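Local coordinates for protein enterotoxin SEN variant (Staphylococcus aureus, PDB 6KRY) that probably acts as a secreted superantigen toxin, built like other staphylococcal enterotoxins from an OB-fold domain and a beta-grasp domain, at residues D52-I55 against T60-L63; N90-V93 against K99-C102; F177-S180 against Q186-Y189. All coordinates share one frame; numbering follows the deposited sequence.

Contact 1: residues D52-I55 against T60-L63; sequences DIDI and TSSL
I55 and T60 close the end of a beta hairpin in the OB-fold domain, where strand 47-55 turns back into strand 60-66. They form an antiparallel hydrogen-bonded pair: I55 N gives a nearly straight bond to T60 O (3.0 Å, 174° at the hydrogen), and T60 N returns a longer one to I55 O. Their side chains run alongside each other on one face of the sheet, with I55 CB 3.6 Å from T60 OG1. Both are beta-branched residues, which suit an extended backbone. With chi1 at 57° the T60 hydroxyl is flanked by both backbone branches and faces S101 OG of strand 100-109, its hydrogen-bonding neighbour beyond the hairpin.

Past this pair the ladder becomes irregular, for the two segments run at 128° instead of fully antiparallel. I53 N reaches S61 O at 2.8 Å, but it approaches from above the carbonyl plane and the bond is bent. On the exposed side the S61 hydroxyl donates to D54 OD1 (3.2 Å), meeting it nearly in line with the carboxylate C-O bond; a small polar residue facing an acid suits a place that opens partly to solvent. On the buried side I53 and L63 bring aliphatic chains together at an oblique angle, with I53 CG1 4.1 Å from L63 CB, and I53 also packs on E34 and K37 of strand 31-37.

Two waters add further links between the strands. One accepts from D52 N and donates to S62 OG, which is also hydrogen-bonded to E98. The other accepts a hydrogen bond from T60 OG1 (2.7 Å) and donates to I53 O and S62 O, each 2.8 Å away.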
loop_
_atom_site.group_PDB
_atom_site.type_symbol
_atom_site.label_atom_id
_atom_site.label_comp_id
_atom_site.label_asym_id
_atom_site.label_seq_id
_atom_site.Cartn_x
_atom_site.Cartn_y
_atom_site.Cartn_z
ATOM N N ASP A 52 9.407 -11.419 -15.823
ATOM C CA ASP A 52 9.980 -10.227 -16.455
ATOM C C ASP A 52 9.450 -8.978 -15.751
ATOM O O ASP A 52 9.046 -8.004 -16.364
ATOM C CB ASP A 52 9.674 -10.150 -17.958
ATOM C CG ASP A 52 10.186 -11.332 -18.772
ATOM O OD1 ASP A 52 10.881 -12.181 -18.190
ATOM O OD2 ASP A 52 9.884 -11.401 -19.992
ATOM N N ILE A 53 9.448 -9.031 -14.433
ATOM C CA ILE A 53 9.268 -7.848 -13.627
ATOM C C ILE A 53 10.596 -7.590 -12.916
ATOM O O ILE A 53 10.915 -8.284 -11.947
ATOM C CB ILE A 53 8.156 -8.036 -12.594
ATOM C CG1 ILE A 53 6.853 -8.531 -13.218
ATOM C CG2 ILE A 53 7.976 -6.763 -11.771
ATOM C CD1 ILE A 53 6.116 -7.495 -13.971
ATOM N N ASP A 54 11.348 -6.605 -13.404
ATOM C CA ASP A 54 12.739 -6.453 -13.014
ATOM C C ASP A 54 12.806 -5.430 -11.891
ATOM O O ASP A 54 12.322 -4.309 -12.009
ATOM C CB ASP A 54 13.598 -6.181 -14.250
ATOM C CG ASP A 54 13.655 -7.459 -15.080
ATOM O OD1 ASP A 54 14.310 -8.435 -14.620
ATOM O OD2 ASP A 54 12.944 -7.521 -16.105
ATOM N N ILE A 55 13.330 -5.876 -10.758
ATOM C CA ILE A 55 13.520 -5.024 -9.623
ATOM C C ILE A 55 15.022 -5.011 -9.308
ATOM O O ILE A 55 15.583 -5.952 -8.678
ATOM C CB ILE A 55 12.673 -5.478 -8.425
ATOM C CG1 ILE A 55 11.173 -5.454 -8.753
ATOM C CG2 ILE A 55 13.012 -4.600 -7.235
ATOM C CD1 ILE A 55 10.267 -5.890 -7.623
ATOM N N THR A 60 15.849 -9.144 -8.682
ATOM C CA THR A 60 14.816 -10.151 -8.973
ATOM C C THR A 60 14.180 -9.827 -10.328
ATOM O O THR A 60 14.211 -8.696 -10.772
ATOM C CB THR A 60 13.763 -10.240 -7.860
ATOM O OG1 THR A 60 13.220 -8.926 -7.737
ATOM C CG2 THR A 60 14.320 -10.751 -6.547
ATOM N N SER A 61 13.612 -10.861 -10.959
ATOM C CA SER A 61 13.025 -10.828 -12.310
ATOM C C SER A 61 11.576 -11.293 -12.330
ATOM O O SER A 61 10.950 -11.207 -13.389
ATOM C CB SER A 61 13.790 -11.728 -13.247
ATOM O OG SER A 61 15.108 -11.269 -13.377
ATOM N N SER A 62 11.115 -11.951 -11.258
ATOM C CA SER A 62 9.738 -12.441 -11.174
ATOM C C SER A 62 9.027 -11.821 -9.971
ATOM O O SER A 62 9.670 -11.379 -9.040
ATOM C CB SER A 62 9.687 -13.956 -11.083
ATOM O OG SER A 62 10.235 -14.563 -12.246
ATOM N N LEU A 63 7.695 -11.812 -10.021
ATOM C CA LEU A 63 6.884 -11.237 -8.951
ATOM C C LEU A 63 5.782 -12.230 -8.585
ATOM O O LEU A 63 5.017 -12.650 -9.471
ATOM C CB LEU A 63 6.212 -9.949 -9.447
ATOM C CG LEU A 63 5.415 -9.220 -8.371
ATOM C CD1 LEU A 63 6.341 -8.710 -7.269
ATOM C CD2 LEU A 63 4.609 -8.087 -8.983
HETATM O O HOH W 1 11.206 -13.869 -14.837
HETATM O O HOH W 2 11.028 -8.947 -9.274
#

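Contact 2: residues N90-V93 against K99-C102; sequences NKCV and KTSC
C92, T100 and C102 carry this contact, and nearly all of it is the C92 thiol pressed against the start of strand 100-109. C92 comes from the loop after strand 86-88. Its SG is turned anti to the backbone N (chi1 175°) and is thereby carried across to the strand, where it lies 3.3 Å from S101 C and 3.3 Å from C102 CB, a tight fit for sulfur. T100 flanks it with a methyl, T100 CG2 being 3.9 Å from C92 SG; a beta-branched residue suits the strand, and its methyl gives the sulfur an apolar neighbour. C102 meets C92 through its CB, while its own sulfur points away from C92. The two sulfurs, C92 SG and C102 SG, are 4.5 Å apart, so no disulfide joins them in this crystal, although they would be expected to pair as in related enterotoxins. Further out, backbone bonds tie C102 to Y88, S101 to K64 and probably S101 to S62, setting the strand between its neighbours. Two cysteines bracketing a loop of the OB-fold domain, here close but in the unbonded state, are consistent with the disulfide loop characteristic of staphylococcal enterotoxins.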
loop_
_atom_site.group_PDB
_atom_site.type_symbol
_atom_site.label_atom_id
_atom_site.label_comp_id
_atom_site.label_asym_id
_atom_site.label_seq_id
_atom_site.Cartn_x
_atom_site.Cartn_y
_atom_site.Cartn_z
ATOM N N ASN A 90 12.782 -10.706 1.223
ATOM C CA ASN A 90 13.106 -11.618 2.336
ATOM C C ASN A 90 11.881 -12.459 2.691
ATOM O O ASN A 90 10.843 -11.896 2.970
ATOM C CB ASN A 90 13.596 -10.789 3.536
ATOM C CG ASN A 90 13.695 -11.506 4.874
ATOM O OD1 ASN A 90 14.119 -12.658 4.928
ATOM N ND2 ASN A 90 13.392 -10.817 5.975
ATOM N N LYS A 91 12.044 -13.795 2.741
ATOM C CA LYS A 91 10.956 -14.794 3.009
ATOM C C LYS A 91 10.096 -14.997 1.751
ATOM O O LYS A 91 9.037 -15.652 1.847
ATOM C CB LYS A 91 9.959 -14.430 4.129
ATOM C CG LYS A 91 10.516 -13.860 5.433
ATOM C CD LYS A 91 11.182 -14.881 6.335
ATOM C CE LYS A 91 12.641 -15.120 6.000
ATOM N NZ LYS A 91 13.055 -16.515 6.287
ATOM N N CYS A 92 10.488 -14.407 0.606
ATOM C CA CYS A 92 9.681 -14.531 -0.624
ATOM C C CYS A 92 10.125 -15.812 -1.316
ATOM O O CYS A 92 11.273 -15.958 -1.630
ATOM C CB CYS A 92 9.851 -13.364 -1.584
ATOM S SG CYS A 92 8.984 -13.572 -3.171
ATOM N N VAL A 93 9.171 -16.714 -1.535
ATOM C CA VAL A 93 9.398 -17.938 -2.254
ATOM C C VAL A 93 8.745 -17.856 -3.633
ATOM O O VAL A 93 7.512 -17.706 -3.741
ATOM C CB VAL A 93 8.815 -19.112 -1.443
ATOM C CG1 VAL A 93 9.003 -20.425 -2.169
ATOM C CG2 VAL A 93 9.420 -19.183 -0.043
ATOM N N LYS A 99 14.502 -15.699 -9.493
ATOM C CA LYS A 99 14.739 -14.766 -8.422
ATOM C C LYS A 99 13.456 -13.932 -8.290
ATOM O O LYS A 99 13.055 -13.275 -9.231
ATOM C CB LYS A 99 15.990 -13.949 -8.730
ATOM C CG LYS A 99 17.264 -14.781 -8.876
ATOM C CD LYS A 99 17.758 -15.419 -7.575
ATOM C CE LYS A 99 18.035 -14.422 -6.460
ATOM N NZ LYS A 99 18.694 -13.177 -6.936
ATOM N N THR A 100 12.819 -13.999 -7.123
ATOM C CA THR A 100 11.427 -13.574 -7.028
ATOM C C THR A 100 11.258 -12.585 -5.884
ATOM O O THR A 100 11.848 -12.749 -4.831
ATOM C CB THR A 100 10.496 -14.796 -6.914
ATOM O OG1 THR A 100 10.734 -15.675 -8.010
ATOM C CG2 THR A 100 9.031 -14.442 -6.934
ATOM N N SER A 101 10.480 -11.521 -6.134
ATOM C CA SER A 101 9.972 -10.646 -5.106
ATOM C C SER A 101 8.465 -10.852 -4.961
ATOM O O SER A 101 7.822 -11.452 -5.832
ATOM C CB SER A 101 10.282 -9.213 -5.415
ATOM O OG SER A 101 11.644 -8.969 -5.154
ATOM N N CYS A 102 7.927 -10.344 -3.853
ATOM C CA CYS A 102 6.563 -10.597 -3.455
ATOM C C CYS A 102 5.841 -9.302 -3.060
ATOM O O CYS A 102 6.408 -8.411 -2.489
ATOM C CB CYS A 102 6.497 -11.530 -2.266
ATOM S SG CYS A 102 4.838 -12.233 -2.151
#

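Contact 3: residues F177-S180 against Q186-Y189; sequences FFHS and QSFY
The ring of F177 lies with one face against Y189 CB, which stands 3.5 Å from the ring centroid and only 2° off its normal, a clear CH-pi contact. The Y189 ring continues alongside at an oblique tilt, with F177 CZ 3.6 Å from Y189 CD1. A chi1 of 78° swings the Y189 ring back over its own backbone, so that one CB hydrogen is aimed at the phenyl face. Next to this pair, S187 CB approaches H179 CD2 to 3.3 Å; a small residue suits this spot beside the imidazole.

F178 and F188 pair on the other face of the sheet. Here F178 CB sits over the F188 ring, 3.8 Å from its centroid, while the two rings are almost parallel (18°) but displaced so far that little of one covers the other.

What sets these side chains is the backbone ladder: F178 N bonds almost straight to F188 O (2.8 Å), and F188 N answers to F178 O at 3.2 Å. F177 with Y189 is the adjoining non-hydrogen-bonded pair.

Strands 173-180 and 188-191 thus form a hairpin at one edge of the beta-grasp sheet. The large apolar ring of F178 suits its buried place, packing on V146, L149 and D150 of helix 146-161 and on Y218 and I220 of strand 218-225, while F188, on the edge strand, touches V146 and makes a cation-pi contact with R211.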
loop_
_atom_site.group_PDB
_atom_site.type_symbol
_atom_site.label_atom_id
_atom_site.label_comp_id
_atom_site.label_asym_id
_atom_site.label_seq_id
_atom_site.Cartn_x
_atom_site.Cartn_y
_atom_site.Cartn_z
ATOM N N PHE A 177 -8.110 7.976 7.265
ATOM C CA PHE A 177 -9.492 7.667 7.019
ATOM C C PHE A 177 -9.815 7.803 5.535
ATOM O O PHE A 177 -9.479 8.793 4.944
ATOM C CB PHE A 177 -10.400 8.690 7.702
ATOM C CG PHE A 177 -10.920 8.254 9.038
ATOM C CD1 PHE A 177 -12.086 7.509 9.122
ATOM C CD2 PHE A 177 -10.222 8.562 10.196
ATOM C CE1 PHE A 177 -12.564 7.093 10.359
ATOM C CE2 PHE A 177 -10.696 8.139 11.424
ATOM C CZ PHE A 177 -11.869 7.420 11.497
ATOM N N PHE A 178 -10.541 6.834 5.001
ATOM C CA PHE A 178 -10.978 6.819 3.622
ATOM C C PHE A 178 -12.482 7.061 3.630
ATOM O O PHE A 178 -13.210 6.236 4.185
ATOM C CB PHE A 178 -10.613 5.488 2.957
ATOM C CG PHE A 178 -9.123 5.255 2.881
ATOM C CD1 PHE A 178 -8.437 4.685 3.937
ATOM C CD2 PHE A 178 -8.405 5.655 1.763
ATOM C CE1 PHE A 178 -7.064 4.489 3.868
ATOM C CE2 PHE A 178 -7.030 5.474 1.703
ATOM C CZ PHE A 178 -6.370 4.884 2.754
ATOM N N HIS A 179 -12.919 8.194 3.080
ATOM C CA HIS A 179 -14.344 8.633 3.139
ATOM C C HIS A 179 -14.948 8.641 1.739
ATOM O O HIS A 179 -14.337 9.194 0.837
ATOM C CB HIS A 179 -14.465 10.068 3.679
ATOM C CG HIS A 179 -14.309 10.141 5.155
ATOM N ND1 HIS A 179 -13.155 10.610 5.748
ATOM C CD2 HIS A 179 -15.132 9.750 6.157
ATOM C CE1 HIS A 179 -13.288 10.543 7.068
ATOM N NE2 HIS A 179 -14.475 9.987 7.342
ATOM N N SER A 180 -16.157 8.095 1.592
ATOM C CA SER A 180 -16.874 8.201 0.316
ATOM C C SER A 180 -17.428 9.634 0.158
ATOM O O SER A 180 -18.105 10.162 1.039
ATOM C CB SER A 180 -17.953 7.134 0.199
ATOM O OG SER A 180 -18.948 7.316 1.177
ATOM N N GLN A 186 -19.584 3.078 4.008
ATOM C CA GLN A 186 -19.108 3.305 5.351
ATOM C C GLN A 186 -17.619 3.656 5.221
ATOM O O GLN A 186 -16.885 3.033 4.491
ATOM C CB GLN A 186 -19.459 2.089 6.223
ATOM C CG GLN A 186 -18.553 1.834 7.420
ATOM C CD GLN A 186 -18.841 2.692 8.628
ATOM O OE1 GLN A 186 -19.305 3.826 8.530
ATOM N NE2 GLN A 186 -18.546 2.153 9.800
ATOM N N SER A 187 -17.205 4.725 5.888
ATOM C CA SER A 187 -15.816 5.111 5.871
ATOM C C SER A 187 -15.016 4.081 6.683
ATOM O O SER A 187 -15.581 3.312 7.464
ATOM C CB SER A 187 -15.692 6.483 6.416
ATOM O OG SER A 187 -15.951 6.457 7.803
ATOM N N PHE A 188 -13.700 4.044 6.490
ATOM C CA PHE A 188 -12.852 3.138 7.257
ATOM C C PHE A 188 -11.484 3.788 7.409
ATOM O O PHE A 188 -11.154 4.725 6.666
ATOM C CB PHE A 188 -12.716 1.782 6.565
ATOM C CG PHE A 188 -12.173 1.852 5.159
ATOM C CD1 PHE A 188 -13.000 2.163 4.102
ATOM C CD2 PHE A 188 -10.824 1.628 4.902
ATOM C CE1 PHE A 188 -12.508 2.221 2.806
ATOM C CE2 PHE A 188 -10.334 1.682 3.609
ATOM C CZ PHE A 188 -11.176 1.959 2.562
ATOM N N TYR A 189 -10.714 3.293 8.380
ATOM C CA TYR A 189 -9.454 3.869 8.663
ATOM C C TYR A 189 -8.409 2.779 8.913
ATOM O O TYR A 189 -8.754 1.637 9.175
ATOM C CB TYR A 189 -9.572 4.841 9.837
ATOM C CG TYR A 189 -9.629 4.224 11.216
ATOM C CD1 TYR A 189 -10.843 3.943 11.830
ATOM C CD2 TYR A 189 -8.470 3.967 11.933
ATOM C CE1 TYR A 189 -10.895 3.407 13.112
ATOM C CE2 TYR A 189 -8.505 3.428 13.205
ATOM C CZ TYR A 189 -9.723 3.171 13.808
ATOM O OH TYR A 189 -9.749 2.665 15.077
#

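Followed from the N terminus, the three contacts come in series, none enclosing or crossing another. Contact 1 closes the short turn between 55 and 60, contact 2 closes the loop 94-98, and contact 3 closes the loop 181-185. The first two share the OB-fold sheet, their centres 10 Å apart: strands 60-66 and 100-109 run parallel there, and S61 N lies 3.0 Å from K99 O, a probable hydrogen bond. Contact 3 lies on the opposite side of the chain's centre, its nearest atoms about 19 Å from contact 2 and about 21 Å from contact 1. Contacts 1 and 2 thus join parts of the OB-fold sheet, and contact 3 the edge hairpin of the beta-grasp sheet.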